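Local coordinates for transmembrane oligosaccharyl transferase (Archaeoglobus fulgidus, PDB 3WAJ), which belongs to the STT3/AglB family of membrane-embedded oligosaccharyl transferases, joins a bundle of transmembrane helices to a soluble region, and carries a zinc ion in this model, at residues A140-A145 and A480-T485; G382-F387 and A433-Y438. One frame throughout, in Å; residues are numbered along the deposited sequence.

Interaction 1 (A140-A145 and A480-T485); sequences AAFLIA and AAIYPT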
ATOM      1  N   ALA A 140      -6.455  25.435  16.653  1.00 73.68           N
ATOM      2  CA  ALA A 140      -5.565  24.377  16.199  1.00 75.40           C
ATOM      3  C   ALA A 140      -6.228  23.014  16.279  1.00 73.54           C
ATOM      4  O   ALA A 140      -6.312  22.295  15.280  1.00 69.55           O
ATOM      5  CB  ALA A 140      -4.306  24.384  17.025  1.00 73.67           C
ATOM      6  N   ALA A 141      -6.683  22.665  17.477  1.00 72.44           N
ATOM      7  CA  ALA A 141      -7.309  21.373  17.709  1.00 73.60           C
ATOM      8  C   ALA A 141      -8.549  21.197  16.840  1.00 77.43           C
ATOM      9  O   ALA A 141      -8.927  20.073  16.513  1.00 80.62           O
ATOM     10  CB  ALA A 141      -7.656  21.216  19.167  1.00 75.90           C
ATOM     11  N   PHE A 142      -9.175  22.311  16.469  1.00 80.40           N
ATOM     12  CA  PHE A 142     -10.359  22.267  15.615  1.00 79.78           C
ATOM     13  C   PHE A 142      -9.975  22.018  14.160  1.00 70.04           C
ATOM     14  O   PHE A 142     -10.680  21.325  13.431  1.00 69.35           O
ATOM     15  CB  PHE A 142     -11.171  23.564  15.740  1.00 83.92           C
ATOM     16  CG  PHE A 142     -12.402  23.603  14.866  1.00 79.44           C
ATOM     17  CD1 PHE A 142     -13.646  23.263  15.379  1.00 81.33           C
ATOM     18  CD2 PHE A 142     -12.315  23.993  13.536  1.00 77.58           C
ATOM     19  CE1 PHE A 142     -14.778  23.298  14.575  1.00 83.10           C
ATOM     20  CE2 PHE A 142     -13.433  24.019  12.732  1.00 80.20           C
ATOM     21  CZ  PHE A 142     -14.670  23.678  13.250  1.00 83.07           C
ATOM     22  N   LEU A 143      -8.864  22.602  13.736  1.00 68.52           N
ATOM     23  CA  LEU A 143      -8.430  22.486  12.349  1.00 70.91           C
ATOM     24  C   LEU A 143      -7.906  21.096  12.008  1.00 72.04           C
ATOM     25  O   LEU A 143      -8.158  20.585  10.912  1.00 76.78           O
ATOM     26  CB  LEU A 143      -7.392  23.559  12.020  1.00 72.12           C
ATOM     27  CG  LEU A 143      -7.982  24.966  11.933  1.00 69.07           C
ATOM     28  CD1 LEU A 143      -6.916  25.957  11.538  1.00 68.72           C
ATOM     29  CD2 LEU A 143      -9.126  24.983  10.933  1.00 65.71           C
ATOM     30  N   ILE A 144      -7.193  20.475  12.944  1.00 68.61           N
ATOM     31  CA  ILE A 144      -6.659  19.133  12.709  1.00 66.90           C
ATOM     32  C   ILE A 144      -7.799  18.118  12.693  1.00 66.51           C
ATOM     33  O   ILE A 144      -7.706  17.074  12.046  1.00 65.47           O
ATOM     34  CB  ILE A 144      -5.574  18.746  13.754  1.00 64.35           C
ATOM     35  CG1 ILE A 144      -4.733  17.555  13.265  1.00 62.20           C
ATOM     36  CG2 ILE A 144      -6.190  18.498  15.140  1.00 59.17           C
ATOM     37  CD1 ILE A 144      -3.914  17.848  12.010  1.00 58.99           C
ATOM     38  N   ALA A 145      -8.888  18.448  13.385  1.00 63.24           N
ATOM     39  CA  ALA A 145     -10.055  17.576  13.432  1.00 64.45           C
ATOM     40  C   ALA A 145     -10.796  17.520  12.092  1.00 59.15           C
ATOM     41  O   ALA A 145     -11.604  16.624  11.866  1.00 64.95           O
ATOM     42  CB  ALA A 145     -10.997  17.999  14.555  1.00 64.06           C
ATOM     43  N   ALA A 480     -13.948  31.220   5.574  1.00 92.86           N
ATOM     44  CA  ALA A 480     -13.133  30.994   4.379  1.00 88.76           C
ATOM     45  C   ALA A 480     -12.149  29.851   4.620  1.00 90.57           C
ATOM     46  O   ALA A 480     -11.740  29.150   3.690  1.00 87.86           O
ATOM     47  CB  ALA A 480     -12.388  32.256   3.993  1.00 85.78           C
ATOM     48  N   ALA A 481     -11.768  29.675   5.881  1.00 92.08           N
ATOM     49  CA  ALA A 481     -10.896  28.580   6.271  1.00 96.44           C
ATOM     50  C   ALA A 481     -11.707  27.301   6.492  1.00101.04           C
ATOM     51  O   ALA A 481     -11.675  26.397   5.664  1.00105.37           O
ATOM     52  CB  ALA A 481     -10.117  28.950   7.524  1.00 95.16           C
ATOM     53  N   ILE A 482     -12.445  27.255   7.600  1.00 98.33           N
ATOM     54  CA  ILE A 482     -13.191  26.067   8.036  1.00 93.17           C
ATOM     55  C   ILE A 482     -14.189  25.471   7.019  1.00 92.26           C
ATOM     56  O   ILE A 482     -14.359  24.250   6.956  1.00 96.51           O
ATOM     57  CB  ILE A 482     -13.904  26.336   9.399  1.00 75.83           C
ATOM     58  CG1 ILE A 482     -12.870  26.622  10.499  1.00 77.19           C
ATOM     59  CG2 ILE A 482     -14.815  25.174   9.800  1.00 71.03           C
ATOM     60  CD1 ILE A 482     -13.434  27.338  11.732  1.00 77.76           C
ATOM     61  N   TYR A 483     -14.836  26.302   6.212  1.00 86.94           N
ATOM     62  CA  TYR A 483     -15.913  25.774   5.371  1.00 84.43           C
ATOM     63  C   TYR A 483     -15.503  24.797   4.263  1.00 81.68           C
ATOM     64  O   TYR A 483     -15.922  23.647   4.288  1.00 85.99           O
ATOM     65  CB  TYR A 483     -16.831  26.870   4.811  1.00 84.76           C
ATOM     66  CG  TYR A 483     -17.901  26.293   3.915  1.00 78.93           C
ATOM     67  CD1 TYR A 483     -17.794  26.359   2.527  1.00 75.07           C
ATOM     68  CD2 TYR A 483     -19.000  25.646   4.458  1.00 77.76           C
ATOM     69  CE1 TYR A 483     -18.770  25.810   1.706  1.00 76.74           C
ATOM     70  CE2 TYR A 483     -19.978  25.094   3.653  1.00 81.78           C
ATOM     71  CZ  TYR A 483     -19.864  25.180   2.278  1.00 81.87           C
ATOM     72  OH  TYR A 483     -20.850  24.626   1.489  1.00 83.04           O
ATOM     73  N   PRO A 484     -14.704  25.245   3.277  1.00 81.96           N
ATOM     74  CA  PRO A 484     -14.474  24.281   2.193  1.00 84.30           C
ATOM     75  C   PRO A 484     -13.527  23.142   2.582  1.00 86.50           C
ATOM     76  O   PRO A 484     -13.372  22.201   1.804  1.00 88.48           O
ATOM     77  CB  PRO A 484     -13.861  25.141   1.081  1.00 82.65           C
ATOM     78  CG  PRO A 484     -13.182  26.254   1.799  1.00 77.77           C
ATOM     79  CD  PRO A 484     -13.989  26.518   3.047  1.00 78.42           C
ATOM     80  N   THR A 485     -12.912  23.214   3.761  1.00 86.17           N
ATOM     81  CA  THR A 485     -12.094  22.092   4.232  1.00 89.18           C
ATOM     82  C   THR A 485     -12.865  21.119   5.144  1.00 88.18           C
ATOM     83  O   THR A 485     -12.375  20.035   5.450  1.00 89.00           O
ATOM     84  CB  THR A 485     -10.749  22.542   4.864  1.00 74.93           C
ATOM     85  OG1 THR A 485     -10.823  22.473   6.293  1.00 81.24           O
ATOM     86  CG2 THR A 485     -10.425  23.946   4.448  1.00 71.14           C
TER
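Phe-142 swings its CG opposite its own backbone nitrogen (chi1 179°) to send the ring across to helix 474-491, and there Ile-482 receives it with its CG2 methyl, which is likewise set opposite the nitrogen while CG1 takes the place beside it (chi1 -63°). The result is an apolar helix-to-helix contact in the transmembrane bundle of a GT-C clan protein, a worked example of how one branched side chain can meet two side chains of a facing helix with no polar bond linking these segments. The two backbones stay well apart: the closest CA pair, Leu-143 CA to Ile-482 CA, is separated by 7.4 Å, and side chains bridge the rest. Phe-142 CE2 meets Ile-482 CG2 at 3.4 Å, that methyl lying at the ring edge and in its plane, whereas CD1 of the same isoleucine is raised to one side of the plane. CZ of Phe-142 is a slightly longer neighbour of CG2. The isoleucine as a whole crosses the phenylalanine at about a right angle. Leu-143, the next residue of helix 134-144, reaches across with its CD2 branch to Ile-482 CG1, 4.1 Å away, again with the side chains roughly perpendicular. Phe-142 also rests on Ala-20 and Ile-23 of helix 19-30, whereas Leu-143 reaches Ala-436 and Ser-439 of helix 429-446, so neighbouring residues serve different helices. Helix 474-491 is kinked here, and the ring nitrogen of Pro-484, having no hydrogen, cannot bond to the preceding turn. The tightest grouping centres on one carbon: Phe-142 CE2 lies 3.5 Å from both Ile-482 CG1 and Ile-482 CD1, so with CG2 three isoleucine carbons gather on one side of a single ring atom.

Interaction 2 (G382-F387 and A433-Y438); sequences GALFFF and AVSAVY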
ATOM      1  N   GLY A 382      -7.428  21.638   1.789  1.00 80.15           N
ATOM      2  CA  GLY A 382      -8.458  22.653   1.668  1.00 78.61           C
ATOM      3  C   GLY A 382      -7.837  24.037   1.646  1.00 81.78           C
ATOM      4  O   GLY A 382      -6.835  24.277   0.966  1.00 82.53           O
ATOM      5  N   ALA A 383      -8.434  24.948   2.403  1.00 83.84           N
ATOM      6  CA  ALA A 383      -7.965  26.322   2.494  1.00 84.70           C
ATOM      7  C   ALA A 383      -6.914  26.441   3.592  1.00 89.60           C
ATOM      8  O   ALA A 383      -6.258  27.478   3.722  1.00 95.10           O
ATOM      9  CB  ALA A 383      -9.138  27.252   2.770  1.00 79.94           C
ATOM     10  N   LEU A 384      -6.765  25.377   4.382  1.00 87.73           N
ATOM     11  CA  LEU A 384      -5.760  25.336   5.443  1.00 85.63           C
ATOM     12  C   LEU A 384      -4.356  25.357   4.859  1.00 84.65           C
ATOM     13  O   LEU A 384      -3.382  25.627   5.559  1.00 84.29           O
ATOM     14  CB  LEU A 384      -5.939  24.105   6.333  1.00 79.62           C
ATOM     15  CG  LEU A 384      -7.120  24.134   7.301  1.00 78.00           C
ATOM     16  CD1 LEU A 384      -6.835  23.265   8.517  1.00 72.98           C
ATOM     17  CD2 LEU A 384      -7.444  25.559   7.724  1.00 77.46           C
ATOM     18  N   PHE A 385      -4.266  25.064   3.570  1.00 84.00           N
ATOM     19  CA  PHE A 385      -3.018  25.191   2.844  1.00 86.99           C
ATOM     20  C   PHE A 385      -2.610  26.663   2.772  1.00 86.84           C
ATOM     21  O   PHE A 385      -1.539  27.049   3.245  1.00 84.61           O
ATOM     22  CB  PHE A 385      -3.190  24.599   1.448  1.00 94.48           C
ATOM     23  CG  PHE A 385      -2.065  24.913   0.513  1.00100.64           C
ATOM     24  CD1 PHE A 385      -0.751  24.626   0.861  1.00100.54           C
ATOM     25  CD2 PHE A 385      -2.321  25.478  -0.724  1.00104.05           C
ATOM     26  CE1 PHE A 385       0.287  24.914  -0.005  1.00 99.83           C
ATOM     27  CE2 PHE A 385      -1.293  25.769  -1.596  1.00103.60           C
ATOM     28  CZ  PHE A 385       0.013  25.487  -1.238  1.00103.16           C
ATOM     29  N   PHE A 386      -3.475  27.482   2.184  1.00 89.04           N
ATOM     30  CA  PHE A 386      -3.236  28.917   2.088  1.00 90.96           C
ATOM     31  C   PHE A 386      -3.087  29.571   3.458  1.00 87.96           C
ATOM     32  O   PHE A 386      -2.132  30.310   3.716  1.00 86.15           O
ATOM     33  CB  PHE A 386      -4.395  29.591   1.356  1.00 97.86           C
ATOM     34  CG  PHE A 386      -4.564  29.146  -0.066  1.00106.70           C
ATOM     35  CD1 PHE A 386      -3.499  28.611  -0.776  1.00109.22           C
ATOM     36  CD2 PHE A 386      -5.792  29.267  -0.696  1.00111.92           C
ATOM     37  CE1 PHE A 386      -3.658  28.202  -2.094  1.00111.70           C
ATOM     38  CE2 PHE A 386      -5.958  28.860  -2.010  1.00113.90           C
ATOM     39  CZ  PHE A 386      -4.889  28.326  -2.709  1.00113.93           C
ATOM     40  N   PHE A 387      -4.050  29.295   4.328  1.00 86.51           N
ATOM     41  CA  PHE A 387      -4.137  29.949   5.627  1.00 86.19           C
ATOM     42  C   PHE A 387      -3.059  29.434   6.575  1.00 89.61           C
ATOM     43  O   PHE A 387      -2.831  29.999   7.643  1.00 92.26           O
ATOM     44  CB  PHE A 387      -5.541  29.775   6.216  1.00 84.58           C
ATOM     45  CG  PHE A 387      -6.600  30.588   5.511  1.00 91.57           C
ATOM     46  CD1 PHE A 387      -7.481  31.379   6.235  1.00 92.11           C
ATOM     47  CD2 PHE A 387      -6.701  30.577   4.123  1.00 95.53           C
ATOM     48  CE1 PHE A 387      -8.447  32.129   5.590  1.00 94.50           C
ATOM     49  CE2 PHE A 387      -7.661  31.326   3.473  1.00 98.10           C
ATOM     50  CZ  PHE A 387      -8.536  32.102   4.206  1.00 97.59           C
ATOM     51  N   ALA A 433      -0.534  18.399  10.322  1.00 45.54           N
ATOM     52  CA  ALA A 433      -0.290  19.124  11.562  1.00 48.43           C
ATOM     53  C   ALA A 433       0.332  20.484  11.292  1.00 56.31           C
ATOM     54  O   ALA A 433       0.047  21.437  12.010  1.00 63.62           O
ATOM     55  CB  ALA A 433       0.595  18.324  12.493  1.00 43.51           C
ATOM     56  N   VAL A 434       1.188  20.573  10.273  1.00 53.56           N
ATOM     57  CA  VAL A 434       1.812  21.848   9.934  1.00 59.69           C
ATOM     58  C   VAL A 434       0.771  22.856   9.485  1.00 59.05           C
ATOM     59  O   VAL A 434       0.724  23.976   9.994  1.00 57.03           O
ATOM     60  CB  VAL A 434       2.862  21.733   8.813  1.00 58.65           C
ATOM     61  CG1 VAL A 434       3.351  23.128   8.416  1.00 58.78           C
ATOM     62  CG2 VAL A 434       4.022  20.869   9.237  1.00 47.64           C
ATOM     63  N   SER A 435      -0.063  22.455   8.533  1.00 60.11           N
ATOM     64  CA  SER A 435      -1.064  23.365   7.979  1.00 63.73           C
ATOM     65  C   SER A 435      -2.130  23.746   9.009  1.00 73.26           C
ATOM     66  O   SER A 435      -2.773  24.790   8.881  1.00 76.99           O
ATOM     67  CB  SER A 435      -1.716  22.772   6.735  1.00 56.78           C
ATOM     68  OG  SER A 435      -2.830  21.981   7.090  1.00 62.39           O
ATOM     69  N   ALA A 436      -2.302  22.915  10.039  1.00 70.51           N
ATOM     70  CA  ALA A 436      -3.277  23.200  11.101  1.00 67.78           C
ATOM     71  C   ALA A 436      -2.771  24.184  12.178  1.00 71.33           C
ATOM     72  O   ALA A 436      -3.556  24.945  12.755  1.00 66.73           O
ATOM     73  CB  ALA A 436      -3.747  21.911  11.744  1.00 52.79           C
ATOM     74  N   VAL A 437      -1.469  24.139  12.459  1.00 72.71           N
ATOM     75  CA  VAL A 437      -0.852  25.005  13.465  1.00 72.35           C
ATOM     76  C   VAL A 437      -0.655  26.412  12.929  1.00 71.58           C
ATOM     77  O   VAL A 437      -0.983  27.387  13.608  1.00 75.09           O
ATOM     78  CB  VAL A 437       0.503  24.445  13.927  1.00 72.04           C
ATOM     79  CG1 VAL A 437       1.199  25.413  14.867  1.00 70.42           C
ATOM     80  CG2 VAL A 437       0.321  23.101  14.598  1.00 71.47           C
ATOM     81  N   TYR A 438      -0.129  26.510  11.706  1.00 70.27           N
ATOM     82  CA  TYR A 438       0.130  27.802  11.058  1.00 74.14           C
ATOM     83  C   TYR A 438      -1.137  28.447  10.465  1.00 75.67           C
ATOM     84  O   TYR A 438      -1.081  29.529   9.879  1.00 78.56           O
ATOM     85  CB  TYR A 438       1.245  27.669  10.010  1.00 69.90           C
ATOM     86  CG  TYR A 438       2.630  27.524  10.608  1.00 72.94           C
ATOM     87  CD1 TYR A 438       3.088  28.414  11.578  1.00 76.12           C
ATOM     88  CD2 TYR A 438       3.477  26.491  10.220  1.00 71.38           C
ATOM     89  CE1 TYR A 438       4.357  28.285  12.136  1.00 71.78           C
ATOM     90  CE2 TYR A 438       4.746  26.356  10.776  1.00 71.16           C
ATOM     91  CZ  TYR A 438       5.175  27.255  11.732  1.00 69.34           C
ATOM     92  OH  TYR A 438       6.425  27.131  12.281  1.00 67.66           O
TER
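Leu-384 and Ser-435 face each other through the first atoms of their side chains, both CB atoms being directed at the opposing segment. This small serine lets the backbones come close, Leu-384 CA and Ser-435 CA being 5.7 Å apart. The serine CB rests 3.5 Å from Leu-384 O, while its OG stands 3.8 Å from Leu-384 CB, so a polar atom is met by a methylene and a carbonyl by an aliphatic carbon. No hydrogen bond crosses between the segments. The hydroxyl lies between the serine's own backbone nitrogen and carbonyl carbon (chi1 88°), which suits its hydrogen bond to Ala-432 O one turn back in the same helix; a buried polar group is thereby satisfied locally. Ser-435 O is likewise used inside helix 429-446, accepting a hydrogen bond from Ser-439 OG. Leu-384 reaches further along the opposite helix, with CD1 4.4 Å from Ala-436 CA, next to a residue whose CB points away from segment 382-387. One turn on, Phe-387 and Tyr-438 come abreast in the same direction of travel, yet their rings diverge, leaving mainly backbone between them. Close approach at a small residue such as serine is common in membrane helix packing. Several neighbouring helices pack against this buried contact: Leu-143 and Ile-144 of helix 134-144 touch Leu-384 and Ala-436 respectively, Phe-381 of helix 376-381 meets Ser-435, Phe-387 leans on Ala-480 and Ala-481 of helix 474-491, and Tyr-438 turns to Leu-410 and Ala-414 of helix 405-420.

Overall arrangement
From the N terminus, the chain first lays down 140-145 on helix 134-144, then passes through 382-387 and 433-438 before reaching 480-485. Interaction 2 closes a short, largely helical loop of 45 intervening residues, nested wholly inside the far longer loop of 334 residues that interaction 1 closes; the two do not cross. Their centres are about 8 Å apart, and they pack directly on one another, Thr-485 CG2 lying 3.6 Å from Gly-382 CA. Helices 429-446 and 474-491 are consecutive, so the inner and outer loops end on successive helices. Together the contacts draw an early helix and the late transmembrane helices into one cluster.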